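Local structure of rhamnosidase B (Bacillus sp., 2OKX) at residues G62-R65 with Q71-D74. The protein probably hydrolyses terminal alpha-L-rhamnosyl linkages as a family 78 glycoside hydrolase, an alpha-L-rhamnosidase. Numbering follows the deposited sequence.
Sequences GPVR and QFYD
The phenyl ring of F72 meets the chain 62-65 obliquely: V64 CG2 comes in at the root of the ring, 3.3 Å from F72 CB, and the carbonyl oxygen of R65 lies 3.7 Å from F72 CD2. R599, from helix 595-603, adds a cation-pi contact to the same ring and also hydrogen-bonds R65 O, while V191 and L603 touch the side chain too. With CG anti to its own carbonyl carbon (chi1 -77°), F72 carries its ring across V64 CG2 at an oblique angle. Cut back to an alanine here, the residue would keep the CB that V64 CG2 touches but is likely to leave that methyl without the ring beside it and the R599 guanidinium without its aromatic partner. The second flat group, the D74 carboxylate, has its OD2 3.6 Å from P63 CA and hydrogen-bonded to Y50 OH, and its OD1 in a salt bridge with R193.

The example illustrates how a loop can lie against a strand with no direct hydrogen bond between them. In the N-terminal domain, residues 62-65 leave edge strand 57-62 of an antiparallel sheet and lead towards strand 70-77 of a second sheet, so that the connection is packed on the very strand it enters. A cis peptide bond before P63 turns the chain there; P63 CB points toward the strand, and the CB-CG side of the ring does the touching, with P63 CB 3.3 Å from F72 O and P63 CG 3.6 Å from Q71 NE2.

Two waters, and the S66 hydroxyl hydrogen-bonded to both V64 O and F72 N, bridge the segments. One water accepts from V64 N at 2.9 Å and donates to D74 OD1 at 2.7 Å; the other donates to V64 O and accepts a weak bond from Q71 NE2. The CB of R65 points away from the strand, and its guanidinium forms salt bridges with D563 and E562.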
loop_
_atom_site.group_PDB
_atom_site.type_symbol
_atom_site.label_atom_id
_atom_site.label_comp_id
_atom_site.label_asym_id
_atom_site.label_seq_id
_atom_site.Cartn_x
_atom_site.Cartn_y
_atom_site.Cartn_z
ATOM N N GLY A 62 -13.313 -9.999 -3.439
ATOM C CA GLY A 62 -12.180 -10.516 -4.183
ATOM C C GLY A 62 -12.120 -9.917 -5.577
ATOM O O GLY A 62 -12.712 -8.869 -5.827
ATOM N N PRO A 63 -11.350 -10.523 -6.491
ATOM C CA PRO A 63 -10.526 -11.705 -6.228
ATOM C C PRO A 63 -9.199 -11.211 -5.654
ATOM O O PRO A 63 -9.010 -10.009 -5.495
ATOM C CB PRO A 63 -10.357 -12.308 -7.616
ATOM C CG PRO A 63 -10.229 -11.073 -8.472
ATOM C CD PRO A 63 -11.340 -10.184 -7.927
ATOM N N VAL A 64 -8.289 -12.123 -5.333
ATOM C CA VAL A 64 -6.989 -11.701 -4.828
ATOM C C VAL A 64 -6.281 -11.074 -6.027
ATOM O O VAL A 64 -6.690 -11.298 -7.169
ATOM C CB VAL A 64 -6.171 -12.896 -4.287
ATOM C CG1 VAL A 64 -6.874 -13.495 -3.069
ATOM C CG2 VAL A 64 -5.993 -13.951 -5.366
ATOM N N ARG A 65 -5.239 -10.286 -5.790
ATOM C CA ARG A 65 -4.551 -9.648 -6.906
ATOM C C ARG A 65 -3.912 -10.694 -7.814
ATOM O O ARG A 65 -3.324 -11.671 -7.340
ATOM C CB ARG A 65 -3.516 -8.636 -6.400
ATOM C CG ARG A 65 -2.330 -9.213 -5.645
ATOM C CD ARG A 65 -1.646 -8.106 -4.841
ATOM N NE ARG A 65 -2.460 -7.711 -3.688
ATOM C CZ ARG A 65 -2.313 -6.576 -3.013
ATOM N NH1 ARG A 65 -1.382 -5.703 -3.373
ATOM N NH2 ARG A 65 -3.092 -6.319 -1.963
ATOM N N GLN A 71 -5.539 -15.420 -13.740
ATOM C CA GLN A 71 -6.609 -14.785 -12.980
ATOM C C GLN A 71 -7.129 -15.705 -11.875
ATOM O O GLN A 71 -7.715 -16.753 -12.152
ATOM C CB GLN A 71 -7.743 -14.413 -13.940
ATOM C CG GLN A 71 -8.896 -13.626 -13.340
ATOM C CD GLN A 71 -8.491 -12.244 -12.878
ATOM O OE1 GLN A 71 -7.607 -11.617 -13.459
ATOM N NE2 GLN A 71 -9.151 -11.751 -11.835
ATOM N N PHE A 72 -6.917 -15.302 -10.627
ATOM C CA PHE A 72 -7.346 -16.078 -9.465
ATOM C C PHE A 72 -8.855 -16.032 -9.227
ATOM O O PHE A 72 -9.472 -14.965 -9.282
ATOM C CB PHE A 72 -6.625 -15.570 -8.214
ATOM C CG PHE A 72 -5.197 -16.026 -8.102
ATOM C CD1 PHE A 72 -4.896 -17.317 -7.688
ATOM C CD2 PHE A 72 -4.150 -15.154 -8.391
ATOM C CE1 PHE A 72 -3.566 -17.740 -7.556
ATOM C CE2 PHE A 72 -2.820 -15.565 -8.264
ATOM C CZ PHE A 72 -2.530 -16.862 -7.843
ATOM N N TYR A 73 -9.451 -17.191 -8.957
ATOM C CA TYR A 73 -10.884 -17.248 -8.689
ATOM C C TYR A 73 -11.130 -17.832 -7.304
ATOM O O TYR A 73 -10.363 -18.671 -6.827
ATOM C CB TYR A 73 -11.612 -18.073 -9.761
ATOM C CG TYR A 73 -11.268 -19.543 -9.792
ATOM C CD1 TYR A 73 -11.935 -20.456 -8.975
ATOM C CD2 TYR A 73 -10.283 -20.029 -10.654
ATOM C CE1 TYR A 73 -11.631 -21.821 -9.021
ATOM C CE2 TYR A 73 -9.973 -21.384 -10.705
ATOM C CZ TYR A 73 -10.649 -22.275 -9.887
ATOM O OH TYR A 73 -10.338 -23.617 -9.941
ATOM N N ASP A 74 -12.208 -17.386 -6.669
ATOM C CA ASP A 74 -12.556 -17.837 -5.326
ATOM C C ASP A 74 -13.663 -18.879 -5.329
ATOM O O ASP A 74 -14.534 -18.862 -6.197
ATOM C CB ASP A 74 -12.992 -16.639 -4.482
ATOM C CG ASP A 74 -11.956 -15.539 -4.468
ATOM O OD1 ASP A 74 -10.770 -15.855 -4.251
ATOM O OD2 ASP A 74 -12.322 -14.368 -4.673
HETATM O O HOH W 1 -9.179 -14.784 -6.140
HETATM O O HOH W 2 -6.969 -10.442 -9.776
#